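Local coordinates for protein kallistatin (PDB 6F4V) that inhibits tissue kallikrein as a serpin, forming a stable equimolar complex with the protease and releasing a small C-terminal fragment after cleavage at its reactive site, at residues P7-F12 and S32-S37; K141-G146 and V164-F169; P198-D203 and L270-F275. One frame throughout, in Å; residues are numbered along the deposited sequence.

Overall arrangement
The three contacts follow one another along the chain. Contacts 1 and 2, centres about 18 Å apart, lie on the two faces of the large sheet: strand 159-172 meets helix 33-44 on one side and the end of helix 129-143 on the other. They touch where Ser35 OG lies 2.6 Å from Asn165 OD1, a probable hydrogen bond. Contact 3, where strands 193-202 and 269-282 pair, is centred about 29 Å from contact 1 and 27 Å from contact 2. Strand 312-324 stands between strands 269-282 and 328-340. Next to strand 159-172, strand 328-340 takes the place of an inserted reactive loop; the chain ends just after it, consistent with a cleaved serpin.

Contact 1. Residues P7-F12 and S32-S37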
loop_
_atom_site.group_PDB
_atom_site.type_symbol
_atom_site.label_atom_id
_atom_site.label_comp_id
_atom_site.label_asym_id
_atom_site.label_seq_id
_atom_site.Cartn_x
_atom_site.Cartn_y
_atom_site.Cartn_z
ATOM N N PRO A 7 -7.494 6.127 -11.643
ATOM C CA PRO A 7 -6.622 7.307 -11.741
ATOM C C PRO A 7 -6.358 7.983 -10.401
ATOM O O PRO A 7 -5.203 8.291 -10.110
ATOM C CB PRO A 7 -7.405 8.250 -12.697
ATOM C CG PRO A 7 -8.165 7.289 -13.583
ATOM C CD PRO A 7 -8.639 6.255 -12.577
ATOM N N ALA A 8 -7.404 8.211 -9.601
ATOM C CA ALA A 8 -7.232 8.860 -8.293
ATOM C C ALA A 8 -6.380 8.010 -7.355
ATOM O O ALA A 8 -5.468 8.519 -6.700
ATOM C CB ALA A 8 -8.559 9.125 -7.649
ATOM N N ASN A 9 -6.655 6.708 -7.295
ATOM C CA ASN A 9 -5.886 5.848 -6.410
ATOM C C ASN A 9 -4.379 5.852 -6.738
ATOM O O ASN A 9 -3.548 5.838 -5.828
ATOM C CB ASN A 9 -6.460 4.418 -6.422
ATOM C CG ASN A 9 -7.751 4.292 -5.635
ATOM O OD1 ASN A 9 -8.126 5.180 -4.867
ATOM N ND2 ASN A 9 -8.444 3.138 -5.801
ATOM N N ALA A 10 -4.039 5.833 -8.022
ATOM C CA ALA A 10 -2.637 5.875 -8.446
ATOM C C ALA A 10 -2.005 7.234 -8.127
ATOM O O ALA A 10 -0.860 7.293 -7.700
ATOM C CB ALA A 10 -2.507 5.554 -9.919
ATOM N N ASP A 11 -2.757 8.310 -8.338
ATOM C CA ASP A 11 -2.303 9.665 -8.001
ATOM C C ASP A 11 -1.962 9.736 -6.544
ATOM O O ASP A 11 -0.921 10.256 -6.191
ATOM C CB ASP A 11 -3.388 10.703 -8.376
ATOM C CG ASP A 11 -3.102 12.120 -7.844
ATOM O OD1 ASP A 11 -2.213 12.752 -8.419
ATOM O OD2 ASP A 11 -3.757 12.586 -6.855
ATOM N N PHE A 12 -2.863 9.259 -5.680
ATOM C CA PHE A 12 -2.584 9.249 -4.252
ATOM C C PHE A 12 -1.335 8.439 -3.920
ATOM O O PHE A 12 -0.480 8.896 -3.135
ATOM C CB PHE A 12 -3.764 8.720 -3.459
ATOM C CG PHE A 12 -3.515 8.687 -2.000
ATOM C CD1 PHE A 12 -3.501 9.870 -1.269
ATOM C CD2 PHE A 12 -3.221 7.510 -1.355
ATOM C CE1 PHE A 12 -3.225 9.875 0.087
ATOM C CE2 PHE A 12 -2.948 7.509 0.013
ATOM C CZ PHE A 12 -2.974 8.703 0.740
ATOM N N SER A 32 1.085 0.212 1.561
ATOM C CA SER A 32 -0.011 -0.059 0.664
ATOM C C SER A 32 -0.888 1.170 0.412
ATOM O O SER A 32 -1.690 1.528 1.261
ATOM C CB SER A 32 -0.897 -1.165 1.181
ATOM O OG SER A 32 -1.962 -1.356 0.274
ATOM N N PRO A 33 -0.776 1.764 -0.781
ATOM C CA PRO A 33 -1.644 2.920 -1.070
ATOM C C PRO A 33 -3.110 2.523 -1.091
ATOM O O PRO A 33 -3.949 3.274 -0.587
ATOM C CB PRO A 33 -1.203 3.386 -2.455
ATOM C CG PRO A 33 -0.126 2.487 -2.922
ATOM C CD PRO A 33 0.194 1.496 -1.858
ATOM N N LEU A 34 -3.411 1.334 -1.612
ATOM C CA LEU A 34 -4.777 0.853 -1.655
ATOM C C LEU A 34 -5.391 0.760 -0.261
ATOM O O LEU A 34 -6.520 1.183 -0.036
ATOM C CB LEU A 34 -4.845 -0.495 -2.409
ATOM C CG LEU A 34 -6.270 -1.050 -2.432
ATOM C CD1 LEU A 34 -7.196 -0.088 -3.150
ATOM C CD2 LEU A 34 -6.325 -2.389 -3.053
ATOM N N SER A 35 -4.637 0.241 0.696
ATOM C CA SER A 35 -5.137 0.147 2.059
ATOM C C SER A 35 -5.456 1.526 2.633
ATOM O O SER A 35 -6.538 1.732 3.220
ATOM C CB SER A 35 -4.123 -0.538 2.957
ATOM O OG SER A 35 -4.499 -0.435 4.317
ATOM N N ILE A 36 -4.547 2.465 2.432
ATOM C CA ILE A 36 -4.806 3.814 2.924
ATOM C C ILE A 36 -6.035 4.429 2.255
ATOM O O ILE A 36 -6.911 4.971 2.962
ATOM C CB ILE A 36 -3.572 4.748 2.807
ATOM C CG1 ILE A 36 -2.372 4.177 3.597
ATOM C CG2 ILE A 36 -3.942 6.139 3.269
ATOM C CD1 ILE A 36 -1.065 4.919 3.331
ATOM N N SER A 37 -6.087 4.374 0.924
ATOM C CA SER A 37 -7.220 4.928 0.148
ATOM C C SER A 37 -8.565 4.339 0.591
ATOM O O SER A 37 -9.543 5.073 0.848
ATOM C CB SER A 37 -6.998 4.706 -1.350
ATOM O OG SER A 37 -5.908 5.477 -1.792
HETATM O O HOH W 1 -4.091 4.346 -3.613
HETATM O O HOH W 2 -7.095 7.268 -3.394
#
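Ser37 OG is tied to Asn9 by two waters, and no direct hydrogen bond joins the two helices here. One water donates to Ser37 OG at 2.8 Å and also to the backbone oxygen Asn9 O at 2.7 Å. The other accepts a hydrogen bond from Ser37 OG, 2.7 Å from its oxygen, and donates one to Asn9 OD1. The serine hydroxyl therefore accepts from one water and donates to the other, which fixes its rotation. Asn9 turns its CG anti to its own carbonyl carbon (chi1 -75°), and this brings OD1 alongside the partner helix, 3.7 Å from Ser37 CB.

One turn on, Phe12 carries the apolar half. Its CG is anti to the backbone N (chi1 180°), which turns the ring toward the second helix, with CD2 3.4 Å from Ser37 OG, approached obliquely, and with CE2 and CZ both against the CG2 branch of Ile36, each at 3.7 Å. The two side chains cross at about a right angle. Ser32 is the N-cap residue just before the helix of Ile36 and Ser37, and its OG accepts the capping bond from Ser35 N.

The segment axes approach to 9.6 Å at 112°, a steep crossing of helix 6-23 (serpin helix A) over helix 33-44 (helix B). Phe75 and Leu78 of helix 68-83 pack on Asn9, Phe292 closes on Phe12, and Thr335 of strand 328-340 touches Ile36 from the sheet.

Contact 2. Residues K141-G146 and V164-F169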
loop_
_atom_site.group_PDB
_atom_site.type_symbol
_atom_site.label_atom_id
_atom_site.label_comp_id
_atom_site.label_asym_id
_atom_site.label_seq_id
_atom_site.Cartn_x
_atom_site.Cartn_y
_atom_site.Cartn_z
ATOM N N LYS A 141 -3.264 -8.832 13.020
ATOM C CA LYS A 141 -2.197 -9.836 12.938
ATOM C C LYS A 141 -2.709 -11.139 12.323
ATOM O O LYS A 141 -2.063 -11.706 11.436
ATOM C CB LYS A 141 -1.619 -10.101 14.332
ATOM C CG LYS A 141 -0.390 -10.984 14.388
ATOM C CD LYS A 141 -0.077 -11.344 15.837
ATOM C CE LYS A 141 1.359 -11.806 16.012
ATOM N NZ LYS A 141 1.770 -12.841 15.011
ATOM N N LYS A 142 -3.880 -11.588 12.781
ATOM C CA LYS A 142 -4.463 -12.819 12.269
ATOM C C LYS A 142 -4.780 -12.679 10.769
ATOM O O LYS A 142 -4.429 -13.533 9.960
ATOM C CB LYS A 142 -5.722 -13.149 13.053
ATOM C CG LYS A 142 -6.494 -14.351 12.564
ATOM C CD LYS A 142 -7.559 -14.724 13.584
ATOM C CE LYS A 142 -8.551 -15.712 13.002
ATOM N NZ LYS A 142 -7.862 -16.900 12.433
ATOM N N GLU A 143 -5.415 -11.570 10.412
ATOM C CA GLU A 143 -5.782 -11.319 9.025
ATOM C C GLU A 143 -4.620 -11.145 8.065
ATOM O O GLU A 143 -4.768 -11.388 6.860
ATOM C CB GLU A 143 -6.721 -10.118 8.939
ATOM C CG GLU A 143 -8.078 -10.379 9.555
ATOM C CD GLU A 143 -8.905 -11.449 8.839
ATOM O OE1 GLU A 143 -8.561 -11.912 7.733
ATOM O OE2 GLU A 143 -9.938 -11.813 9.408
ATOM N N THR A 144 -3.466 -10.747 8.589
ATOM C CA THR A 144 -2.256 -10.596 7.793
ATOM C C THR A 144 -1.284 -11.771 7.915
ATOM O O THR A 144 -0.120 -11.649 7.551
ATOM C CB THR A 144 -1.565 -9.244 8.092
ATOM O OG1 THR A 144 -1.278 -9.112 9.489
ATOM C CG2 THR A 144 -2.481 -8.117 7.669
ATOM N N ARG A 145 -1.794 -12.931 8.353
ATOM C CA ARG A 145 -0.967 -14.147 8.554
ATOM C C ARG A 145 0.300 -13.874 9.335
ATOM O O ARG A 145 1.394 -14.313 8.957
ATOM C CB ARG A 145 -0.653 -14.812 7.227
ATOM C CG ARG A 145 -1.902 -15.143 6.431
ATOM C CD ARG A 145 -1.674 -16.314 5.476
ATOM N NE ARG A 145 -2.872 -16.535 4.652
ATOM C CZ ARG A 145 -3.924 -17.285 4.996
ATOM N NH1 ARG A 145 -3.975 -17.938 6.168
ATOM N NH2 ARG A 145 -4.946 -17.390 4.151
ATOM N N GLY A 146 0.145 -13.078 10.393
ATOM C CA GLY A 146 1.224 -12.767 11.297
ATOM C C GLY A 146 2.145 -11.628 10.935
ATOM O O GLY A 146 3.023 -11.284 11.723
ATOM N N VAL A 164 -10.354 0.019 10.896
ATOM C CA VAL A 164 -9.183 -0.621 10.344
ATOM C C VAL A 164 -9.467 -1.274 9.015
ATOM O O VAL A 164 -10.594 -1.715 8.720
ATOM C CB VAL A 164 -8.519 -1.657 11.284
ATOM C CG1 VAL A 164 -8.310 -1.086 12.661
ATOM C CG2 VAL A 164 -9.323 -2.935 11.370
ATOM N N ASN A 165 -8.433 -1.344 8.192
ATOM C CA ASN A 165 -8.470 -2.309 7.119
ATOM C C ASN A 165 -7.140 -2.966 6.947
ATOM O O ASN A 165 -6.152 -2.556 7.552
ATOM C CB ASN A 165 -8.978 -1.689 5.844
ATOM C CG ASN A 165 -7.970 -0.843 5.141
ATOM O OD1 ASN A 165 -6.791 -0.906 5.414
ATOM N ND2 ASN A 165 -8.443 -0.050 4.193
ATOM N N TYR A 166 -7.127 -4.008 6.145
ATOM C CA TYR A 166 -5.887 -4.760 5.922
ATOM C C TYR A 166 -5.901 -5.303 4.500
ATOM O O TYR A 166 -6.977 -5.449 3.871
ATOM C CB TYR A 166 -5.742 -5.901 6.953
ATOM C CG TYR A 166 -6.819 -6.927 6.744
ATOM C CD1 TYR A 166 -6.650 -7.971 5.814
ATOM C CD2 TYR A 166 -8.038 -6.825 7.419
ATOM C CE1 TYR A 166 -7.667 -8.891 5.579
ATOM C CE2 TYR A 166 -9.041 -7.741 7.199
ATOM C CZ TYR A 166 -8.853 -8.775 6.295
ATOM O OH TYR A 166 -9.882 -9.668 6.067
ATOM N N ILE A 167 -4.705 -5.609 4.020
ATOM C CA ILE A 167 -4.494 -6.275 2.768
ATOM C C ILE A 167 -3.410 -7.307 3.016
ATOM O O ILE A 167 -2.428 -7.049 3.699
ATOM C CB ILE A 167 -4.126 -5.287 1.625
ATOM C CG1 ILE A 167 -3.832 -6.034 0.316
ATOM C CG2 ILE A 167 -2.951 -4.385 2.006
ATOM C CD1 ILE A 167 -3.769 -5.149 -0.921
ATOM N N TYR A 168 -3.643 -8.489 2.463
ATOM C CA TYR A 168 -2.708 -9.585 2.490
ATOM C C TYR A 168 -2.560 -10.095 1.061
ATOM O O TYR A 168 -3.567 -10.340 0.386
ATOM C CB TYR A 168 -3.172 -10.701 3.408
ATOM C CG TYR A 168 -2.127 -11.797 3.448
ATOM C CD1 TYR A 168 -0.971 -11.650 4.198
ATOM C CD2 TYR A 168 -2.255 -12.943 2.666
ATOM C CE1 TYR A 168 0.019 -12.631 4.201
ATOM C CE2 TYR A 168 -1.264 -13.936 2.658
ATOM C CZ TYR A 168 -0.139 -13.779 3.434
ATOM O OH TYR A 168 0.869 -14.735 3.453
ATOM N N PHE A 169 -1.315 -10.246 0.623
ATOM C CA PHE A 169 -0.965 -10.593 -0.738
ATOM C C PHE A 169 0.126 -11.637 -0.713
ATOM O O PHE A 169 1.205 -11.404 -0.177
ATOM C CB PHE A 169 -0.440 -9.332 -1.446
ATOM C CG PHE A 169 0.065 -9.559 -2.838
ATOM C CD1 PHE A 169 -0.805 -9.555 -3.899
ATOM C CD2 PHE A 169 1.406 -9.724 -3.093
ATOM C CE1 PHE A 169 -0.359 -9.727 -5.202
ATOM C CE2 PHE A 169 1.877 -9.883 -4.407
ATOM C CZ PHE A 169 0.982 -9.881 -5.454
HETATM O O HOH W 3 -9.691 -11.820 4.801
#
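Thr144 faces Tyr168, their CA atoms 5.4 Å apart, just where helix 129-143 ends in a Schellman motif: Gly146 N bonds to Lys141 O and Arg145 N to Lys142 O, with Arg145 at positive phi. Each tyrosine of the strand receives one aliphatic chain on a ring face. Glu143 CB sits over the centre of the Tyr166 ring, 3.5 Å from its centroid, a CH-pi contact. The glutamate then bends at chi2 (-65°), which lays its carboxylate along the same ring, 19° from parallel. There OE1 comes 3.1 Å from Tyr166 OH, and a water links the two atoms; the main polar partner of the carboxylate is Arg92, in a salt bridge.

Arg145 extends over Tyr168, with CG 3.9 Å from the ring centroid and CD 3.6 Å from CZ. Its guanidinium stands nearly upright to the ring, 81° between planes, and forms a salt bridge with Glu90, while Tyr168 OH bonds to Glu330. Thr144 CG2 packs on Tyr166 CB at 4.0 Å, and Thr144 OG1 is bonded to Val140 O and Ile148 N.

The helix end, part of serpin helix F, thus lies on strand 159-172, flanked by strands 89-100 and 328-340, with helix 33-44 behind the sheet.

Contact 3. Residues P198-D203 and L270-F275; sequences PMMLQD and LHLPKF
Met200 and Leu272 form a hydrogen-bonded antiparallel pair, Met200 N giving to Leu272 O at 2.8 Å and Leu272 N to Met200 O at 3.0 Å. The first bond is the more bent, 144° at the hydrogen, with the donor above the carbonyl plane. Gln202 and Leu270 make the next such pair, Gln202 N giving to Leu270 O and Leu270 N to Gln202 O. At the other end Lys274 N gives to Pro198 O. Pro273 offers no N-H, and its buried O has no polar partner in the model; Met200 CE lies 3.5 Å from Pro273 O.

The same methyl lies 3.9 Å from Leu272 CD2, while Met200 CG runs across Lys274 CB. An alanine at Met200 lacks the thioether and its methyl, and would probably open a gap between Leu272, Phe177 and Val324. On the other face, Leu201 CD1 rides over the His271 ring, 3.7 Å from its centroid, and Met199 CG comes to the ring's edge. His271 NE2 bonds to Glu269, and both amide atoms of Gln202 are satisfied, by Lys175 O and His207.

Leu270 and His271 also pair in parallel with a strand of the second chain, the continuation expected of sheet C in a serpin.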
loop_
_atom_site.group_PDB
_atom_site.type_symbol
_atom_site.label_atom_id
_atom_site.label_comp_id
_atom_site.label_asym_id
_atom_site.label_seq_id
_atom_site.Cartn_x
_atom_site.Cartn_y
_atom_site.Cartn_z
ATOM N N PRO A 198 21.566 -12.275 0.629
ATOM C CA PRO A 198 21.362 -13.421 -0.258
ATOM C C PRO A 198 20.836 -12.940 -1.609
ATOM O O PRO A 198 19.816 -12.259 -1.656
ATOM C CB PRO A 198 20.328 -14.291 0.468
ATOM C CG PRO A 198 20.034 -13.644 1.759
ATOM C CD PRO A 198 20.716 -12.313 1.832
ATOM N N MET A 199 21.578 -13.228 -2.659
ATOM C CA MET A 199 21.245 -12.846 -4.004
ATOM C C MET A 199 20.744 -14.048 -4.777
ATOM O O MET A 199 21.466 -15.040 -4.967
ATOM C CB MET A 199 22.467 -12.217 -4.691
ATOM C CG MET A 199 22.152 -11.511 -6.007
ATOM S SD MET A 199 21.198 -9.974 -5.791
ATOM C CE MET A 199 22.438 -8.889 -5.132
ATOM N N MET A 200 19.498 -13.958 -5.219
ATOM C CA MET A 200 18.894 -14.978 -6.064
ATOM C C MET A 200 19.397 -14.777 -7.463
ATOM O O MET A 200 19.728 -13.651 -7.847
ATOM C CB MET A 200 17.347 -14.885 -6.043
ATOM C CG MET A 200 16.823 -14.775 -4.640
ATOM S SD MET A 200 15.056 -14.833 -4.503
ATOM C CE MET A 200 14.649 -13.243 -5.278
ATOM N N LEU A 201 19.434 -15.855 -8.233
ATOM C CA LEU A 201 19.918 -15.812 -9.613
ATOM C C LEU A 201 19.074 -16.717 -10.515
ATOM O O LEU A 201 18.832 -17.867 -10.186
ATOM C CB LEU A 201 21.380 -16.261 -9.662
ATOM C CG LEU A 201 22.001 -16.454 -11.053
ATOM C CD1 LEU A 201 21.981 -15.144 -11.810
ATOM C CD2 LEU A 201 23.417 -17.007 -10.929
ATOM N N GLN A 202 18.606 -16.174 -11.634
ATOM C CA GLN A 202 18.085 -16.958 -12.735
ATOM C C GLN A 202 18.654 -16.390 -14.014
ATOM O O GLN A 202 18.827 -15.196 -14.123
ATOM C CB GLN A 202 16.540 -17.033 -12.785
ATOM C CG GLN A 202 15.788 -15.738 -12.909
ATOM C CD GLN A 202 14.302 -15.954 -13.019
ATOM O OE1 GLN A 202 13.804 -16.337 -14.076
ATOM N NE2 GLN A 202 13.575 -15.698 -11.933
ATOM N N ASP A 203 18.979 -17.271 -14.963
ATOM C CA ASP A 203 19.562 -16.856 -16.242
ATOM C C ASP A 203 19.085 -17.625 -17.488
ATOM O O ASP A 203 19.625 -17.408 -18.578
ATOM C CB ASP A 203 21.074 -16.874 -16.143
ATOM C CG ASP A 203 21.631 -18.258 -15.792
ATOM O OD1 ASP A 203 20.891 -19.259 -15.816
ATOM O OD2 ASP A 203 22.817 -18.336 -15.453
ATOM N N LEU A 270 19.446 -12.390 -14.292
ATOM C CA LEU A 270 18.780 -11.573 -13.265
ATOM C C LEU A 270 19.304 -11.940 -11.894
ATOM O O LEU A 270 19.204 -13.090 -11.483
ATOM C CB LEU A 270 17.262 -11.816 -13.312
ATOM C CG LEU A 270 16.418 -11.168 -12.220
ATOM C CD1 LEU A 270 16.619 -9.662 -12.201
ATOM C CD2 LEU A 270 14.963 -11.499 -12.451
ATOM N N HIS A 271 19.873 -10.971 -11.204
ATOM C CA HIS A 271 20.304 -11.127 -9.828
ATOM C C HIS A 271 19.397 -10.254 -9.006
ATOM O O HIS A 271 19.373 -9.040 -9.217
ATOM C CB HIS A 271 21.750 -10.651 -9.644
ATOM C CG HIS A 271 22.726 -11.297 -10.577
ATOM N ND1 HIS A 271 23.678 -12.204 -10.154
ATOM C CD2 HIS A 271 22.909 -11.154 -11.911
ATOM C CE1 HIS A 271 24.396 -12.600 -11.196
ATOM N NE2 HIS A 271 23.955 -11.965 -12.270
ATOM N N LEU A 272 18.667 -10.851 -8.070
ATOM C CA LEU A 272 17.650 -10.138 -7.310
ATOM C C LEU A 272 17.753 -10.592 -5.881
ATOM O O LEU A 272 17.800 -11.798 -5.644
ATOM C CB LEU A 272 16.271 -10.415 -7.876
ATOM C CG LEU A 272 15.058 -9.700 -7.234
ATOM C CD1 LEU A 272 15.088 -8.201 -7.518
ATOM C CD2 LEU A 272 13.756 -10.319 -7.745
ATOM N N PRO A 273 17.821 -9.658 -4.919
ATOM C CA PRO A 273 17.988 -10.159 -3.570
ATOM C C PRO A 273 16.757 -10.841 -3.032
ATOM O O PRO A 273 15.622 -10.504 -3.411
ATOM C CB PRO A 273 18.319 -8.913 -2.733
ATOM C CG PRO A 273 18.485 -7.791 -3.698
ATOM C CD PRO A 273 17.852 -8.187 -4.976
ATOM N N LYS A 274 17.013 -11.800 -2.158
ATOM C CA LYS A 274 16.019 -12.346 -1.258
ATOM C C LYS A 274 16.067 -11.432 -0.045
ATOM O O LYS A 274 17.141 -11.223 0.525
ATOM C CB LYS A 274 16.395 -13.772 -0.854
ATOM C CG LYS A 274 15.466 -14.398 0.173
ATOM C CD LYS A 274 15.908 -15.818 0.497
ATOM C CE LYS A 274 15.055 -16.413 1.607
ATOM N NZ LYS A 274 15.496 -17.801 1.911
ATOM N N PHE A 275 14.926 -10.891 0.362
ATOM C CA PHE A 275 14.927 -9.840 1.386
ATOM C C PHE A 275 13.554 -9.556 1.936
ATOM O O PHE A 275 12.517 -9.920 1.348
ATOM C CB PHE A 275 15.484 -8.504 0.804
ATOM C CG PHE A 275 14.549 -7.821 -0.142
ATOM C CD1 PHE A 275 14.480 -8.213 -1.458
ATOM C CD2 PHE A 275 13.685 -6.814 0.291
ATOM C CE1 PHE A 275 13.599 -7.624 -2.353
ATOM C CE2 PHE A 275 12.800 -6.218 -0.600
ATOM C CZ PHE A 275 12.731 -6.642 -1.923
#